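PDB 6XTZ: dally-like, isoform A from Drosophila melanogaster, which binds Wnt and Hedgehog proteins as a GPI-anchored glypican of the cell surface, shielding the palmitoleoyl lipid of Wnt in its core domain. Local coordinates for residues 68-72 against 463-467; 250-256 against 492-498. The protein carries 5 engineered substitutions. All blocks are in the same frame, centred on the assembly; numbering follows the deposited sequence. Where two conformers were deposited one is given.

Overall arrangement
The segments of the two contacts alternate along the chain, so the loops they close cross. From the N terminus, residues 68-72 belong to the long helix 51-110; the chain then runs through residues 250-256 on helix 248-258 before the short helix 459-467 returns at 463-467 to close contact 1. Some 25 residues later, the loop 492-498 closes contact 2 on helix 248-258. Helix 459-467 joins the two directly, for P464 and V467 pack on I255 and P464 also on K256. It thus lies between helices 51-110 and 248-258, while the loop packs on helix 248-258 and also reaches H465; the contact centres are about 16 Å apart.

Contact 1: 68-72 against 463-467; sequences HTKDQ and LPHSV
H68 and S466 supply the polar link between these two helices, a hydrogen bond of 3.0 Å between H68 NE2 and S466 OG. The serine oxygen lies at the edge of the imidazole and in its plane, and the bond is fairly straight at 157°; either group could be the donor. In H68, CG is anti to the backbone N (chi1 -178°), which sends the ring toward helix 459-467.

Apolar contacts begin at the same ring. V467 CA sits over one face, 4.3 Å from the ring centroid and displaced toward the rim, in a CH-pi contact, while V467 CG2 presses on H68 CD2 at 3.4 Å. Separate packing follows one turn further along helix 51-110, where the aliphatic part of Q72 meets the leucine: Q72 CB lies 4.0 Å from L463 CD2. T69 brings its methyl more loosely toward L463 and V467, its hydroxyl being bonded back to L65 O. With an alanine at H68, S466 OG is likely to lose this partner, and CA and CG2 of V467 the ring they pack against.

The local axes run 10.9 Å apart at 120°, a steep helix-helix crossing by which the short helix 459-467 packs across the long helix 51-110 of the elongated, mainly helical, strand-free glypican core.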
loop_
_atom_site.group_PDB
_atom_site.type_symbol
_atom_site.label_atom_id
_atom_site.label_comp_id
_atom_site.label_asym_id
_atom_site.label_seq_id
_atom_site.Cartn_x
_atom_site.Cartn_y
_atom_site.Cartn_z
ATOM N N HIS A 68 12.551 0.474 17.917
ATOM C CA HIS A 68 13.093 0.515 16.563
ATOM C C HIS A 68 12.018 0.225 15.523
ATOM O O HIS A 68 11.956 0.892 14.486
ATOM C CB HIS A 68 14.250 -0.477 16.432
ATOM C CG HIS A 68 14.908 -0.467 15.086
ATOM N ND1 HIS A 68 16.033 0.280 14.811
ATOM C CD2 HIS A 68 14.599 -1.116 13.938
ATOM C CE1 HIS A 68 16.390 0.091 13.554
ATOM N NE2 HIS A 68 15.536 -0.751 13.002
ATOM N N THR A 69 11.161 -0.766 15.781
ATOM C CA THR A 69 10.106 -1.085 14.824
ATOM C C THR A 69 9.045 0.005 14.788
ATOM O O THR A 69 8.501 0.313 13.721
ATOM C CB THR A 69 9.476 -2.437 15.159
ATOM O OG1 THR A 69 8.891 -2.384 16.466
ATOM C CG2 THR A 69 10.524 -3.540 15.118
ATOM N N LYS A 70 8.738 0.606 15.941
ATOM C CA LYS A 70 7.745 1.677 15.973
ATOM C C LYS A 70 8.186 2.864 15.126
ATOM O O LYS A 70 7.377 3.451 14.397
ATOM C CB LYS A 70 7.487 2.115 17.415
ATOM C CG LYS A 70 6.496 3.261 17.549
ATOM C CD LYS A 70 6.317 3.668 19.003
ATOM C CE LYS A 70 5.337 4.823 19.138
ATOM N NZ LYS A 70 3.977 4.460 18.647
ATOM N N ASP A 71 9.468 3.228 15.203
ATOM C CA ASP A 71 9.970 4.346 14.413
ATOM C C ASP A 71 9.966 4.020 12.924
ATOM O O ASP A 71 9.630 4.876 12.097
ATOM C CB ASP A 71 11.377 4.724 14.877
ATOM C CG ASP A 71 11.971 5.860 14.070
ATOM O OD1 ASP A 71 11.449 6.990 14.163
ATOM O OD2 ASP A 71 12.960 5.624 13.345
ATOM N N GLN A 72 10.333 2.789 12.564
ATOM C CA GLN A 72 10.358 2.403 11.157
ATOM C C GLN A 72 8.953 2.335 10.573
ATOM O O GLN A 72 8.712 2.819 9.461
ATOM C CB GLN A 72 11.068 1.058 10.997
ATOM C CG GLN A 72 12.557 1.100 11.293
ATOM C CD GLN A 72 13.336 1.849 10.233
ATOM O OE1 GLN A 72 13.051 1.736 9.040
ATOM N NE2 GLN A 72 14.323 2.627 10.662
ATOM N N LEU A 463 13.019 -5.715 8.220
ATOM C CA LEU A 463 13.064 -5.273 9.613
ATOM C C LEU A 463 14.062 -6.062 10.452
ATOM O O LEU A 463 14.878 -5.430 11.146
ATOM C CB LEU A 463 11.656 -5.322 10.219
ATOM C CG LEU A 463 10.823 -4.045 10.113
ATOM C CD1 LEU A 463 9.438 -4.265 10.692
ATOM C CD2 LEU A 463 11.525 -2.899 10.824
ATOM N N PRO A 464 14.072 -7.403 10.445
ATOM C CA PRO A 464 15.104 -8.110 11.227
ATOM C C PRO A 464 16.520 -7.749 10.817
ATOM O O PRO A 464 17.395 -7.612 11.681
ATOM C CB PRO A 464 14.790 -9.592 10.966
ATOM C CG PRO A 464 13.969 -9.604 9.726
ATOM C CD PRO A 464 13.161 -8.351 9.781
ATOM N N HIS A 465 16.773 -7.582 9.519
ATOM C CA HIS A 465 18.090 -7.132 9.083
ATOM C C HIS A 465 18.356 -5.695 9.506
ATOM O O HIS A 465 19.508 -5.330 9.770
ATOM C CB HIS A 465 18.218 -7.279 7.569
ATOM C CG HIS A 465 18.012 -8.680 7.086
ATOM N ND1 HIS A 465 19.053 -9.567 6.911
ATOM C CD2 HIS A 465 16.884 -9.354 6.759
ATOM C CE1 HIS A 465 18.576 -10.724 6.488
ATOM N NE2 HIS A 465 17.262 -10.621 6.388
ATOM N N SER A 466 17.311 -4.870 9.586
ATOM C CA SER A 466 17.493 -3.491 10.026
ATOM C C SER A 466 17.749 -3.420 11.526
ATOM O O SER A 466 18.566 -2.612 11.985
ATOM C CB SER A 466 16.272 -2.655 9.645
ATOM O OG SER A 466 16.365 -1.346 10.178
ATOM N N VAL A 467 17.063 -4.258 12.306
ATOM C CA VAL A 467 17.253 -4.254 13.754
ATOM C C VAL A 467 18.659 -4.720 14.116
ATOM O O VAL A 467 19.291 -4.175 15.028
ATOM C CB VAL A 467 16.174 -5.117 14.433
ATOM C CG1 VAL A 467 16.444 -5.238 15.926
ATOM C CG2 VAL A 467 14.793 -4.532 14.188
#

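Contact 2: 250-256 against 492-498; sequences YCVNVIK and YMHSITT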
loop_
_atom_site.group_PDB
_atom_site.type_symbol
_atom_site.label_atom_id
_atom_site.label_comp_id
_atom_site.label_asym_id
_atom_site.label_seq_id
_atom_site.Cartn_x
_atom_site.Cartn_y
_atom_site.Cartn_z
ATOM N N TYR A 250 22.221 -15.428 13.560
ATOM C CA TYR A 250 21.582 -15.712 14.839
ATOM C C TYR A 250 20.655 -14.572 15.247
ATOM O O TYR A 250 19.507 -14.802 15.645
ATOM C CB TYR A 250 22.653 -15.968 15.904
ATOM C CG TYR A 250 22.125 -16.182 17.306
ATOM C CD1 TYR A 250 20.949 -16.886 17.534
ATOM C CD2 TYR A 250 22.822 -15.697 18.406
ATOM C CE1 TYR A 250 20.472 -17.081 18.816
ATOM C CE2 TYR A 250 22.355 -15.892 19.690
ATOM C CZ TYR A 250 21.180 -16.584 19.891
ATOM O OH TYR A 250 20.710 -16.778 21.169
ATOM N N CYS A 251 21.136 -13.330 15.139
ATOM C CA CYS A 251 20.291 -12.180 15.446
ATOM C C CYS A 251 19.081 -12.118 14.520
ATOM O O CYS A 251 17.958 -11.865 14.974
ATOM C CB CYS A 251 21.104 -10.888 15.350
ATOM S SG CYS A 251 20.159 -9.376 15.662
ATOM N N VAL A 252 19.289 -12.343 13.219
ATOM C CA VAL A 252 18.187 -12.239 12.263
ATOM C C VAL A 252 17.107 -13.268 12.574
ATOM O O VAL A 252 15.908 -12.965 12.527
ATOM C CB VAL A 252 18.708 -12.383 10.820
ATOM C CG1 VAL A 252 17.547 -12.491 9.843
ATOM C CG2 VAL A 252 19.597 -11.203 10.458
ATOM N N ASN A 253 17.511 -14.497 12.906
ATOM C CA ASN A 253 16.534 -15.533 13.225
ATOM C C ASN A 253 15.726 -15.184 14.467
ATOM O O ASN A 253 14.538 -15.515 14.545
ATOM C CB ASN A 253 17.235 -16.878 13.411
ATOM C CG ASN A 253 17.642 -17.507 12.097
ATOM O OD1 ASN A 253 16.995 -17.297 11.071
ATOM N ND2 ASN A 253 18.716 -18.287 12.120
ATOM N N VAL A 254 16.344 -14.519 15.442
ATOM C CA VAL A 254 15.627 -14.157 16.661
ATOM C C VAL A 254 14.610 -13.059 16.374
ATOM O O VAL A 254 13.445 -13.149 16.780
ATOM C CB VAL A 254 16.617 -13.741 17.765
ATOM C CG1 VAL A 254 15.868 -13.223 18.984
ATOM C CG2 VAL A 254 17.502 -14.916 18.145
ATOM N N ILE A 255 15.031 -12.009 15.666
ATOM C CA ILE A 255 14.109 -10.920 15.354
ATOM C C ILE A 255 12.990 -11.412 14.444
ATOM O O ILE A 255 11.834 -10.995 14.583
ATOM C CB ILE A 255 14.863 -9.730 14.734
ATOM C CG1 ILE A 255 16.087 -9.373 15.578
ATOM C CG2 ILE A 255 13.942 -8.524 14.628
ATOM C CD1 ILE A 255 15.749 -8.885 16.965
ATOM N N LYS A 256 13.309 -12.306 13.503
ATOM C CA LYS A 256 12.271 -12.883 12.652
ATOM C C LYS A 256 11.217 -13.606 13.483
ATOM O O LYS A 256 10.023 -13.548 13.169
ATOM C CB LYS A 256 12.887 -13.837 11.627
ATOM C CG LYS A 256 13.451 -13.153 10.394
ATOM C CD LYS A 256 13.728 -14.164 9.292
ATOM C CE LYS A 256 14.038 -13.478 7.973
ATOM N NZ LYS A 256 14.107 -14.453 6.851
ATOM N N TYR A 492 27.648 -20.124 13.997
ATOM C CA TYR A 492 26.213 -20.347 14.124
ATOM C C TYR A 492 25.776 -21.370 13.083
ATOM O O TYR A 492 25.923 -21.141 11.877
ATOM C CB TYR A 492 25.457 -19.030 13.960
ATOM C CG TYR A 492 23.962 -19.141 14.148
ATOM C CD1 TYR A 492 23.418 -19.448 15.389
ATOM C CD2 TYR A 492 23.094 -18.924 13.087
ATOM C CE1 TYR A 492 22.049 -19.545 15.564
ATOM C CE2 TYR A 492 21.726 -19.019 13.253
ATOM C CZ TYR A 492 21.208 -19.328 14.491
ATOM O OH TYR A 492 19.844 -19.422 14.654
ATOM N N MET A 493 25.241 -22.501 13.548
ATOM C CA MET A 493 24.979 -23.624 12.652
ATOM C C MET A 493 23.780 -23.354 11.750
ATOM O O MET A 493 23.836 -23.598 10.539
ATOM C CB MET A 493 24.763 -24.900 13.466
ATOM C CG MET A 493 25.975 -25.351 14.273
ATOM S SD MET A 493 27.332 -25.978 13.261
ATOM C CE MET A 493 28.384 -24.533 13.132
ATOM N N HIS A 494 22.687 -22.858 12.320
ATOM C CA HIS A 494 21.460 -22.680 11.560
ATOM C C HIS A 494 21.616 -21.576 10.518
ATOM O O HIS A 494 22.466 -20.688 10.629
ATOM C CB HIS A 494 20.295 -22.352 12.493
ATOM C CG HIS A 494 20.144 -23.314 13.630
ATOM N ND1 HIS A 494 19.344 -24.433 13.556
ATOM C CD2 HIS A 494 20.693 -23.325 14.867
ATOM C CE1 HIS A 494 19.405 -25.092 14.699
ATOM N NE2 HIS A 494 20.216 -24.441 15.512
ATOM N N SER A 495 20.782 -21.647 9.488
ATOM C CA SER A 495 20.707 -20.617 8.466
ATOM C C SER A 495 19.465 -19.761 8.684
ATOM O O SER A 495 18.578 -20.097 9.472
ATOM C CB SER A 495 20.695 -21.243 7.068
ATOM O OG SER A 495 19.565 -22.081 6.893
ATOM N N ILE A 496 19.414 -18.633 7.975
ATOM C CA ILE A 496 18.276 -17.728 8.102
ATOM C C ILE A 496 17.019 -18.450 7.643
ATOM O O ILE A 496 16.911 -18.867 6.482
ATOM C CB ILE A 496 18.516 -16.440 7.309
ATOM C CG1 ILE A 496 19.702 -15.668 7.893
ATOM C CG2 ILE A 496 17.265 -15.575 7.312
ATOM C CD1 ILE A 496 19.971 -14.347 7.203
ATOM N N THR A 497 16.064 -18.606 8.554
ATOM C CA THR A 497 14.871 -19.389 8.277
ATOM C C THR A 497 13.864 -18.589 7.459
ATOM O O THR A 497 13.786 -17.360 7.550
ATOM C CB THR A 497 14.220 -19.856 9.580
ATOM O OG1 THR A 497 12.996 -20.542 9.289
ATOM C CG2 THR A 497 13.927 -18.670 10.486
ATOM N N THR A 498 13.090 -19.309 6.643
ATOM C CA THR A 498 11.998 -18.723 5.878
ATOM C C THR A 498 10.694 -19.484 6.079
ATOM O O THR A 498 9.731 -19.248 5.339
ATOM C CB THR A 498 12.340 -18.673 4.384
ATOM O OG1 THR A 498 12.667 -19.989 3.922
ATOM C CG2 THR A 498 13.519 -17.741 4.135
#
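N253 of helix 248-258 grips the backbone of the extended loop 492-498 in the disulfide-rich end of the glypican core, where the C247-C483 bridge also ties the start of this helix to the later part of the chain. The amide of N253 uses both its ends. N253 OD1 accepts the backbone N-H of T497 at 3.0 Å, nearly straight at 162°, and N253 ND2 gives a hydrogen bond of 3.2 Å to S495 O. That second donor stands above the carbonyl plane of S495. N253 ND2 also reaches the edge of the Y492 ring and donates to Y492 OH, although the position of this hydroxyl is less certain. Bonds at both ends of the amide hold its rotation and bind the loop on either side of I496.

One turn later, K256 adds a second grip on the backbone. Stretched out past its CG, the side chain brings K256 NZ to T497 O in a hydrogen bond of 3.0 Å, with NZ tilted 20° from the carbonyl plane. I496 CG2 lies across the end of the lysine, 3.4 Å from K256 NZ; the same methyl packs against V252 CG1 at 4.0 Å.

At the other end of the segments, Y492 lays a ring face on the helix: Y250 CB sits over its centre, 3.6 Å from the centroid, in a CH-pi contact. The two tyrosine rings meet obliquely, their planes 33° apart, with Y250 CD1 3.5 Å from Y492 CE1.

Helix 248-258 thus lies between the loop and other helices: Y250 and I255 also touch helix 224-234, V252, I255 and K256 touch helix 459-467, and C251 is disulfide-bonded to C468 just beyond that helix.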